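Long-range contacts in alpha-glucosidase ([Eubacterium] rectale, PDB 6PNR), which probably hydrolyses alpha-linked sulfoquinovosides, which carry the sugar of sulfolipids, as a family 31 glycoside hydrolase: residues Pro27-Val33 with Val51-Leu57; Ser75-Ala79 with Asp91-Asp96; Glu505-Arg509 with Val604-Lys609. All coordinates share one frame; numbering follows the deposited sequence.

Contacts 1 and 2 are neighbours, with centres 13 Å apart, and each joins the strands of an antiparallel beta hairpin, 29-41 with 44-56 and 77-83 with 87-94. The hairpins belong to different sheets, which meet through packing of L57 and F55 on Y76 and of I29 on F92. Contact 1 has buried side chains such as Y30, V31 and R54 and borders the second subunit; in contact 2 a buried face of I77, A79 and F92 backs onto a surface lined by E93 and K95. Contact 3, remote from both, is partly buried, R509 and V604 inside, Q607 and D608 exposed. It links the catalytic-barrel region to the C-terminal domain with a carboxylate, a guanidinium and waters instead of paired strands.

Contact 1: Pro27-Val33 with Val51-Leu57; sequences PMIYVGV and VTERFPL
The guanidinium of R54 lies over one face of the Y30 ring in a cation-pi pair, its CZ 4.2 Å from the ring centroid. The two planes are 56° apart, so the group leans over the ring and brings NH2 above its centre. P56 packs obliquely on the same tyrosine, its CB 3.6 Å from Y30 CE2. The F55 ring has V31 O over one face and E53 OE1 in plane at its edge; chi1 of 47° sets CG between the backbone N and carbonyl carbon and swings CE1 to 3.5 Å from V31 CG2. L57 reaches I29 CG2 with CD1 and V31 CG2 with CD2. Between the strands of the hairpin 29-41/44-56, V31 and F55 exchange both backbone hydrogen bonds, V31 N to F55 O 3.1 Å and F55 N to V31 O 3.0 Å. G32 faces R54 where a CB would clash with E53 O. Beyond it, a classic beta bulge lets T52 N and E53 N both donate to V33 O. R54 also forms a salt bridge with E199 and a cation-pi pair with W103; E53 pairs with R98. Strand 29-41 runs between strands 44-56 and 101-107, while the R54 backbone hydrogen-bonds to the second subunit.

Contact 2: Ser75-Ala79 with Asp91-Asp96; sequences SYIIA and DFEQKD
I78 and E93 form the hydrogen-bonded pair near the open end of this beta hairpin, with E93 N 2.7 Å from I78 O and I78 N 2.9 Å from E93 O, both donors in the carbonyl plane. Farther toward that end, away from the hairpin turn, K95 N bonds to Y76 O at 2.8 Å, but from above the carbonyl plane. I77 with Q94 and A79 with F92 are the non-hydrogen-bonded pairs. On their face, I77 CG2 abuts the edge of the F92 ring, 3.9 Å from CD1, and A79 CB comes obliquely to the same ring. On the other face I78 CD1 lies against the aliphatic part of K95, whose chain is bent at chi2 and chi3 and turns NZ back to a long salt bridge with E93. D96 runs alongside Y76, carboxylate and ring planes only 11° apart, with OD2 3.2 Å from Y76 CE1, so the negative oxygen meets the probably electropositive ring edge. A second shell backs these groups. R98 N holds D96 OD1, the F55 ring meets the Y76 ring with their planes about 55° apart, and F102 packs edge-to-face with F92. V31 and L57 cover I77, joining this hairpin to the adjoining sheet. The turn after the strand is tied by Q94, whose NE2 donates to D96 O at 2.8 Å and 166°, the acceptor lying in the amide plane.

Contact 3: Glu505-Arg509 with Val604-Lys609; sequences ELFLR and VYEQDK
R509 spreads its guanidinium across the side chain of V604, which meets it obliquely: V604 CG1 lies over one face, offset toward the rim, and is 3.5 Å from NE. The edge of the group turns to the loop, with K609 O in plane 3.0 Å from R509 NH2. A bend at chi2 (-61°) brings the arginine chain round to this position, where NH1 forms a salt bridge with E512. One helical turn earlier, E505 reaches for the same loop with CG anti to the backbone N (chi1 -177°) and an extended chain beyond. Its OE2 accepts from D608 N at 2.7 Å through the syn lone pair, while OE1 rests 3.5 Å from Q607 CB, the two side chains crossing at about a right angle, with carboxylate and amide planes 65° apart. D608, in a left-handed backbone conformation, would probably repel E505, but a water donates to E505 OE1 and D608 OD1, bridging the carboxylates. Q607 NE2 holds D608 OD2 at 3.0 Å. A second water joins both anchors: it donates to E505 OE2 and E606 O and accepts from R509 NE and K609 N. A leucine in place of R509 would probably leave E512 without its charged mate and this water short of a donor. A third water links R509 O with V604 O. Helix 504-514, in the catalytic barrel region, is thereby fastened to the loop between strands 599-601 and 611-616 of the C-terminal domain; A639 O receives R509 NH2, L469 of helix 469-481 packs on R509, and W612 of strand 611-616 packs on V604.

Contact 1: Pro27-Val33 with Val51-Leu57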
loop_
_atom_site.group_PDB
_atom_site.type_symbol
_atom_site.label_atom_id
_atom_site.label_comp_id
_atom_site.label_asym_id
_atom_site.label_seq_id
_atom_site.Cartn_x
_atom_site.Cartn_y
_atom_site.Cartn_z
ATOM N N PRO A 27 -27.200 -12.743 -6.637
ATOM C CA PRO A 27 -27.172 -12.139 -7.974
ATOM C C PRO A 27 -25.874 -12.438 -8.710
ATOM O O PRO A 27 -24.798 -12.532 -8.117
ATOM C CB PRO A 27 -27.317 -10.639 -7.694
ATOM C CG PRO A 27 -26.831 -10.475 -6.296
ATOM C CD PRO A 27 -27.254 -11.724 -5.578
ATOM N N MET A 28 -25.998 -12.575 -10.030
ATOM C CA MET A 28 -24.883 -12.937 -10.891
ATOM C C MET A 28 -24.119 -11.728 -11.410
ATOM O O MET A 28 -22.930 -11.854 -11.721
ATOM C CB MET A 28 -25.392 -13.768 -12.077
ATOM C CG MET A 28 -24.313 -14.496 -12.876
ATOM S SD MET A 28 -24.993 -15.596 -14.149
ATOM C CE MET A 28 -25.655 -14.411 -15.307
ATOM N N ILE A 29 -24.761 -10.567 -11.521
ATOM C CA ILE A 29 -24.155 -9.385 -12.128
ATOM C C ILE A 29 -24.430 -8.167 -11.254
ATOM O O ILE A 29 -25.576 -7.920 -10.862
ATOM C CB ILE A 29 -24.688 -9.143 -13.555
ATOM C CG1 ILE A 29 -24.452 -10.363 -14.449
ATOM C CG2 ILE A 29 -24.048 -7.913 -14.160
ATOM C CD1 ILE A 29 -25.136 -10.258 -15.814
ATOM N N TYR A 30 -23.379 -7.409 -10.951
ATOM C CA TYR A 30 -23.500 -6.045 -10.469
ATOM C C TYR A 30 -22.934 -5.105 -11.523
ATOM O O TYR A 30 -21.993 -5.448 -12.246
ATOM C CB TYR A 30 -22.744 -5.817 -9.144
ATOM C CG TYR A 30 -23.105 -6.754 -8.001
ATOM C CD1 TYR A 30 -22.788 -8.106 -8.053
ATOM C CD2 TYR A 30 -23.719 -6.265 -6.846
ATOM C CE1 TYR A 30 -23.097 -8.960 -7.003
ATOM C CE2 TYR A 30 -24.030 -7.108 -5.790
ATOM C CZ TYR A 30 -23.719 -8.448 -5.877
ATOM O OH TYR A 30 -24.032 -9.281 -4.835
ATOM N N VAL A 31 -23.493 -3.902 -11.585
ATOM C CA VAL A 31 -23.027 -2.868 -12.493
ATOM C C VAL A 31 -22.826 -1.602 -11.681
ATOM O O VAL A 31 -23.332 -1.467 -10.566
ATOM C CB VAL A 31 -24.016 -2.626 -13.644
ATOM C CG1 VAL A 31 -24.177 -3.893 -14.438
ATOM C CG2 VAL A 31 -25.359 -2.198 -13.079
ATOM N N GLY A 32 -22.073 -0.669 -12.241
ATOM C CA GLY A 32 -21.889 0.573 -11.534
ATOM C C GLY A 32 -21.055 1.559 -12.312
ATOM O O GLY A 32 -20.840 1.421 -13.518
ATOM N N VAL A 33 -20.608 2.576 -11.580
ATOM C CA VAL A 33 -19.898 3.720 -12.126
ATOM C C VAL A 33 -18.648 3.940 -11.286
ATOM O O VAL A 33 -18.732 4.017 -10.056
ATOM C CB VAL A 33 -20.781 4.981 -12.124
ATOM C CG1 VAL A 33 -20.037 6.165 -12.751
ATOM C CG2 VAL A 33 -22.116 4.706 -12.841
ATOM N N VAL A 51 -15.311 4.350 -6.830
ATOM C CA VAL A 51 -16.606 3.801 -7.215
ATOM C C VAL A 51 -17.693 4.637 -6.552
ATOM O O VAL A 51 -17.750 4.729 -5.323
ATOM C CB VAL A 51 -16.731 2.321 -6.826
ATOM C CG1 VAL A 51 -18.134 1.787 -7.173
ATOM C CG2 VAL A 51 -15.669 1.479 -7.556
ATOM N N THR A 52 -18.541 5.267 -7.367
ATOM C CA THR A 52 -19.687 6.006 -6.852
ATOM C C THR A 52 -20.987 5.209 -6.907
ATOM O O THR A 52 -21.911 5.515 -6.144
ATOM C CB THR A 52 -19.867 7.322 -7.621
ATOM O OG1 THR A 52 -19.782 7.070 -9.030
ATOM C CG2 THR A 52 -18.800 8.316 -7.230
ATOM N N GLU A 53 -21.091 4.200 -7.773
ATOM C CA GLU A 53 -22.281 3.361 -7.817
ATOM C C GLU A 53 -21.894 1.905 -8.022
ATOM O O GLU A 53 -20.991 1.596 -8.806
ATOM C CB GLU A 53 -23.250 3.803 -8.934
ATOM C CG GLU A 53 -23.669 5.272 -8.869
ATOM C CD GLU A 53 -24.715 5.643 -9.925
ATOM O OE1 GLU A 53 -25.343 4.720 -10.481
ATOM O OE2 GLU A 53 -24.903 6.854 -10.200
ATOM N N ARG A 54 -22.569 1.015 -7.297
ATOM C CA ARG A 54 -22.502 -0.420 -7.547
ATOM C C ARG A 54 -23.782 -1.041 -7.012
ATOM O O ARG A 54 -24.131 -0.811 -5.851
ATOM C CB ARG A 54 -21.291 -1.084 -6.871
ATOM C CG ARG A 54 -21.448 -2.608 -6.785
ATOM C CD ARG A 54 -20.217 -3.362 -6.268
ATOM N NE ARG A 54 -20.542 -4.775 -6.058
ATOM C CZ ARG A 54 -19.665 -5.781 -6.083
ATOM N NH1 ARG A 54 -18.372 -5.550 -6.309
ATOM N NH2 ARG A 54 -20.089 -7.027 -5.889
ATOM N N PHE A 55 -24.473 -1.830 -7.835
ATOM C CA PHE A 55 -25.716 -2.424 -7.357
ATOM C C PHE A 55 -26.005 -3.693 -8.135
ATOM O O PHE A 55 -25.655 -3.788 -9.320
ATOM C CB PHE A 55 -26.889 -1.436 -7.468
ATOM C CG PHE A 55 -26.983 -0.742 -8.792
ATOM C CD1 PHE A 55 -27.658 -1.330 -9.850
ATOM C CD2 PHE A 55 -26.415 0.504 -8.979
ATOM C CE1 PHE A 55 -27.756 -0.687 -11.073
ATOM C CE2 PHE A 55 -26.504 1.150 -10.198
ATOM C CZ PHE A 55 -27.184 0.554 -11.246
ATOM N N PRO A 56 -26.617 -4.688 -7.500
ATOM C CA PRO A 56 -26.973 -5.910 -8.221
ATOM C C PRO A 56 -28.142 -5.672 -9.159
ATOM O O PRO A 56 -28.976 -4.790 -8.945
ATOM C CB PRO A 56 -27.349 -6.886 -7.102
ATOM C CG PRO A 56 -27.847 -5.993 -5.997
ATOM C CD PRO A 56 -27.017 -4.735 -6.080
ATOM N N LEU A 57 -28.185 -6.463 -10.220
ATOM C CA LEU A 57 -29.242 -6.358 -11.209
ATOM C C LEU A 57 -30.393 -7.289 -10.850
ATOM O O LEU A 57 -30.188 -8.365 -10.281
ATOM C CB LEU A 57 -28.713 -6.708 -12.598
ATOM C CG LEU A 57 -27.688 -5.749 -13.199
ATOM C CD1 LEU A 57 -27.259 -6.274 -14.554
ATOM C CD2 LEU A 57 -28.286 -4.370 -13.318
#

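Contact 2: Ser75-Ala79 with Asp91-Asp96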
loop_
_atom_site.group_PDB
_atom_site.type_symbol
_atom_site.label_atom_id
_atom_site.label_comp_id
_atom_site.label_asym_id
_atom_site.label_seq_id
_atom_site.Cartn_x
_atom_site.Cartn_y
_atom_site.Cartn_z
ATOM N N SER A 75 -33.382 -2.014 -17.351
ATOM C CA SER A 75 -32.883 -1.240 -18.479
ATOM C C SER A 75 -31.361 -1.122 -18.468
ATOM O O SER A 75 -30.817 -0.089 -18.873
ATOM C CB SER A 75 -33.526 0.148 -18.499
ATOM O OG SER A 75 -34.868 0.078 -18.960
ATOM N N TYR A 76 -30.661 -2.167 -18.020
ATOM C CA TYR A 76 -29.209 -2.119 -17.880
ATOM C C TYR A 76 -28.489 -3.069 -18.829
ATOM O O TYR A 76 -27.614 -2.635 -19.584
ATOM C CB TYR A 76 -28.811 -2.425 -16.430
ATOM C CG TYR A 76 -29.277 -1.390 -15.425
ATOM C CD1 TYR A 76 -28.824 -0.078 -15.478
ATOM C CD2 TYR A 76 -30.163 -1.736 -14.418
ATOM C CE1 TYR A 76 -29.257 0.866 -14.548
ATOM C CE2 TYR A 76 -30.591 -0.812 -13.492
ATOM C CZ TYR A 76 -30.143 0.481 -13.561
ATOM O OH TYR A 76 -30.595 1.375 -12.625
ATOM N N ILE A 77 -28.831 -4.357 -18.804
ATOM C CA ILE A 77 -28.067 -5.405 -19.473
ATOM C C ILE A 77 -29.031 -6.423 -20.074
ATOM O O ILE A 77 -30.015 -6.814 -19.436
ATOM C CB ILE A 77 -27.107 -6.116 -18.492
ATOM C CG1 ILE A 77 -26.069 -5.147 -17.909
ATOM C CG2 ILE A 77 -26.429 -7.301 -19.152
ATOM C CD1 ILE A 77 -25.092 -4.601 -18.926
ATOM N N ILE A 78 -28.733 -6.874 -21.290
ATOM C CA ILE A 78 -29.353 -8.065 -21.861
ATOM C C ILE A 78 -28.255 -9.091 -22.102
ATOM O O ILE A 78 -27.249 -8.782 -22.750
ATOM C CB ILE A 78 -30.105 -7.754 -23.169
ATOM C CG1 ILE A 78 -31.180 -6.691 -22.927
ATOM C CG2 ILE A 78 -30.698 -9.035 -23.746
ATOM C CD1 ILE A 78 -31.814 -6.156 -24.196
ATOM N N ALA A 79 -28.445 -10.306 -21.581
ATOM C CA ALA A 79 -27.476 -11.386 -21.735
ATOM C C ALA A 79 -28.085 -12.503 -22.569
ATOM O O ALA A 79 -29.151 -13.023 -22.223
ATOM C CB ALA A 79 -27.027 -11.931 -20.381
ATOM N N ASP A 91 -23.361 -13.431 -24.383
ATOM C CA ASP A 91 -23.159 -12.152 -25.043
ATOM C C ASP A 91 -23.941 -11.089 -24.283
ATOM O O ASP A 91 -25.112 -11.300 -23.952
ATOM C CB ASP A 91 -23.608 -12.221 -26.506
ATOM C CG ASP A 91 -22.852 -13.280 -27.303
ATOM O OD1 ASP A 91 -21.617 -13.157 -27.449
ATOM O OD2 ASP A 91 -23.491 -14.249 -27.776
ATOM N N PHE A 92 -23.287 -9.965 -23.986
ATOM C CA PHE A 92 -23.862 -8.899 -23.173
ATOM C C PHE A 92 -24.144 -7.681 -24.034
ATOM O O PHE A 92 -23.253 -7.189 -24.735
ATOM C CB PHE A 92 -22.928 -8.493 -22.027
ATOM C CG PHE A 92 -22.714 -9.572 -21.013
ATOM C CD1 PHE A 92 -23.683 -9.849 -20.063
ATOM C CD2 PHE A 92 -21.547 -10.313 -21.010
ATOM C CE1 PHE A 92 -23.489 -10.844 -19.136
ATOM C CE2 PHE A 92 -21.349 -11.309 -20.084
ATOM C CZ PHE A 92 -22.319 -11.577 -19.144
ATOM N N GLU A 93 -25.378 -7.192 -23.970
ATOM C CA GLU A 93 -25.752 -5.930 -24.587
ATOM C C GLU A 93 -25.977 -4.891 -23.495
ATOM O O GLU A 93 -26.737 -5.131 -22.550
ATOM C CB GLU A 93 -27.008 -6.090 -25.444
ATOM C CG GLU A 93 -27.379 -4.835 -26.213
ATOM C CD GLU A 93 -28.607 -5.027 -27.086
ATOM O OE1 GLU A 93 -29.121 -6.168 -27.159
ATOM O OE2 GLU A 93 -29.055 -4.030 -27.696
ATOM N N GLN A 94 -25.323 -3.745 -23.632
ATOM C CA GLN A 94 -25.418 -2.671 -22.651
ATOM C C GLN A 94 -26.541 -1.714 -23.039
ATOM O O GLN A 94 -26.477 -1.068 -24.091
ATOM C CB GLN A 94 -24.087 -1.932 -22.556
ATOM C CG GLN A 94 -24.128 -0.624 -21.785
ATOM C CD GLN A 94 -22.734 -0.062 -21.563
ATOM O OE1 GLN A 94 -21.750 -0.613 -22.058
ATOM N NE2 GLN A 94 -22.643 1.025 -20.806
ATOM N N LYS A 95 -27.555 -1.609 -22.174
ATOM C CA LYS A 95 -28.723 -0.763 -22.398
ATOM C C LYS A 95 -28.674 0.557 -21.638
ATOM O O LYS A 95 -29.557 1.399 -21.835
ATOM C CB LYS A 95 -30.006 -1.519 -22.004
ATOM C CG LYS A 95 -30.201 -2.868 -22.708
ATOM C CD LYS A 95 -30.328 -2.700 -24.218
ATOM C CE LYS A 95 -31.450 -1.735 -24.589
ATOM N NZ LYS A 95 -31.404 -1.356 -26.030
ATOM N N ASP A 96 -27.689 0.755 -20.764
ATOM C CA ASP A 96 -27.521 2.008 -20.030
ATOM C C ASP A 96 -26.078 2.457 -20.217
ATOM O O ASP A 96 -25.156 1.791 -19.741
ATOM C CB ASP A 96 -27.863 1.831 -18.548
ATOM C CG ASP A 96 -27.837 3.152 -17.764
ATOM O OD1 ASP A 96 -27.265 4.148 -18.260
ATOM O OD2 ASP A 96 -28.386 3.189 -16.638
#

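Contact 3: Glu505-Arg509 with Val604-Lys609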
loop_
_atom_site.group_PDB
_atom_site.type_symbol
_atom_site.label_atom_id
_atom_site.label_comp_id
_atom_site.label_asym_id
_atom_site.label_seq_id
_atom_site.Cartn_x
_atom_site.Cartn_y
_atom_site.Cartn_z
ATOM N N GLU A 505 27.113 -19.262 -8.681
ATOM C CA GLU A 505 26.203 -20.331 -8.290
ATOM C C GLU A 505 24.815 -20.104 -8.879
ATOM O O GLU A 505 24.158 -21.051 -9.337
ATOM C CB GLU A 505 26.131 -20.427 -6.760
ATOM C CG GLU A 505 25.240 -21.572 -6.253
ATOM C CD GLU A 505 24.843 -21.417 -4.791
ATOM O OE1 GLU A 505 25.048 -20.317 -4.235
ATOM O OE2 GLU A 505 24.305 -22.384 -4.209
ATOM N N LEU A 506 24.354 -18.856 -8.871
ATOM C CA LEU A 506 23.052 -18.536 -9.456
ATOM C C LEU A 506 23.018 -18.847 -10.946
ATOM O O LEU A 506 22.052 -19.433 -11.446
ATOM C CB LEU A 506 22.712 -17.066 -9.228
ATOM C CG LEU A 506 21.387 -16.765 -9.944
ATOM C CD1 LEU A 506 20.215 -17.428 -9.201
ATOM C CD2 LEU A 506 21.190 -15.309 -10.131
ATOM N N PHE A 507 24.052 -18.438 -11.682
ATOM C CA PHE A 507 24.067 -18.733 -13.106
ATOM C C PHE A 507 23.983 -20.232 -13.342
ATOM O O PHE A 507 23.229 -20.688 -14.214
ATOM C CB PHE A 507 25.320 -18.157 -13.779
ATOM C CG PHE A 507 25.433 -18.529 -15.235
ATOM C CD1 PHE A 507 25.987 -19.750 -15.617
ATOM C CD2 PHE A 507 24.945 -17.686 -16.219
ATOM C CE1 PHE A 507 26.056 -20.121 -16.958
ATOM C CE2 PHE A 507 25.013 -18.047 -17.562
ATOM C CZ PHE A 507 25.572 -19.268 -17.928
ATOM N N LEU A 508 24.749 -21.015 -12.573
ATOM C CA LEU A 508 24.796 -22.455 -12.808
ATOM C C LEU A 508 23.487 -23.138 -12.417
ATOM O O LEU A 508 23.018 -24.029 -13.133
ATOM C CB LEU A 508 25.978 -23.069 -12.057
ATOM C CG LEU A 508 27.336 -22.702 -12.666
ATOM C CD1 LEU A 508 28.456 -23.129 -11.735
ATOM C CD2 LEU A 508 27.488 -23.335 -14.044
ATOM N N ARG A 509 22.891 -22.751 -11.283
ATOM C CA ARG A 509 21.578 -23.287 -10.919
ATOM C C ARG A 509 20.528 -22.933 -11.964
ATOM O O ARG A 509 19.629 -23.735 -12.239
ATOM C CB ARG A 509 21.128 -22.769 -9.547
ATOM C CG ARG A 509 21.809 -23.432 -8.352
ATOM C CD ARG A 509 21.529 -24.947 -8.309
ATOM N NE ARG A 509 22.056 -25.505 -7.066
ATOM C CZ ARG A 509 22.249 -26.798 -6.822
ATOM N NH1 ARG A 509 21.963 -27.712 -7.741
ATOM N NH2 ARG A 509 22.737 -27.172 -5.642
ATOM N N VAL A 604 16.375 -26.807 -8.012
ATOM C CA VAL A 604 16.908 -26.132 -6.834
ATOM C C VAL A 604 16.823 -24.633 -7.068
ATOM O O VAL A 604 17.434 -24.106 -8.003
ATOM C CB VAL A 604 18.351 -26.569 -6.551
ATOM C CG1 VAL A 604 18.955 -25.730 -5.401
ATOM C CG2 VAL A 604 18.397 -28.072 -6.231
ATOM N N TYR A 605 16.051 -23.940 -6.235
ATOM C CA TYR A 605 15.901 -22.504 -6.384
ATOM C C TYR A 605 16.447 -21.740 -5.180
ATOM O O TYR A 605 16.113 -20.568 -5.002
ATOM C CB TYR A 605 14.436 -22.139 -6.651
ATOM C CG TYR A 605 13.430 -22.533 -5.574
ATOM C CD1 TYR A 605 13.334 -21.816 -4.380
ATOM C CD2 TYR A 605 12.548 -23.600 -5.772
ATOM C CE1 TYR A 605 12.402 -22.160 -3.396
ATOM C CE2 TYR A 605 11.607 -23.951 -4.797
ATOM C CZ TYR A 605 11.546 -23.230 -3.614
ATOM O OH TYR A 605 10.616 -23.570 -2.659
ATOM N N GLU A 606 17.284 -22.376 -4.355
ATOM C CA GLU A 606 17.907 -21.718 -3.209
ATOM C C GLU A 606 19.415 -21.920 -3.271
ATOM O O GLU A 606 19.907 -22.882 -3.867
ATOM C CB GLU A 606 17.367 -22.259 -1.875
ATOM C CG GLU A 606 15.885 -22.012 -1.651
ATOM C CD GLU A 606 15.323 -22.826 -0.490
ATOM O OE1 GLU A 606 15.936 -23.847 -0.123
ATOM O OE2 GLU A 606 14.271 -22.444 0.054
ATOM N N GLN A 607 20.145 -21.015 -2.629
ATOM C CA GLN A 607 21.599 -21.096 -2.609
ATOM C C GLN A 607 22.084 -22.076 -1.539
ATOM O O GLN A 607 21.354 -22.445 -0.614
ATOM C CB GLN A 607 22.215 -19.717 -2.358
ATOM C CG GLN A 607 21.999 -19.182 -0.959
ATOM C CD GLN A 607 22.724 -17.871 -0.732
ATOM O OE1 GLN A 607 22.383 -16.852 -1.325
ATOM N NE2 GLN A 607 23.732 -17.896 0.123
ATOM N N ASP A 608 23.338 -22.506 -1.689
ATOM C CA ASP A 608 24.024 -23.321 -0.681
ATOM C C ASP A 608 23.320 -24.658 -0.441
ATOM O O ASP A 608 23.264 -25.154 0.684
ATOM C CB ASP A 608 24.180 -22.563 0.643
ATOM C CG ASP A 608 25.065 -21.331 0.519
ATOM O OD1 ASP A 608 25.934 -21.300 -0.382
ATOM O OD2 ASP A 608 24.883 -20.389 1.324
ATOM N N LYS A 609 22.799 -25.264 -1.503
ATOM C CA LYS A 609 22.088 -26.527 -1.383
ATOM C C LYS A 609 22.957 -27.671 -1.878
ATOM O O LYS A 609 23.689 -27.532 -2.863
ATOM C CB LYS A 609 20.770 -26.497 -2.163
ATOM C CG LYS A 609 19.685 -25.735 -1.434
ATOM C CD LYS A 609 19.412 -26.437 -0.126
ATOM C CE LYS A 609 18.359 -25.748 0.691
ATOM N NZ LYS A 609 18.054 -26.591 1.874
HETATM O O HOH W 1 22.296 -24.214 -4.413
HETATM O O HOH W 2 26.525 -19.876 -2.302
HETATM O O HOH W 3 17.727 -24.923 -10.717
#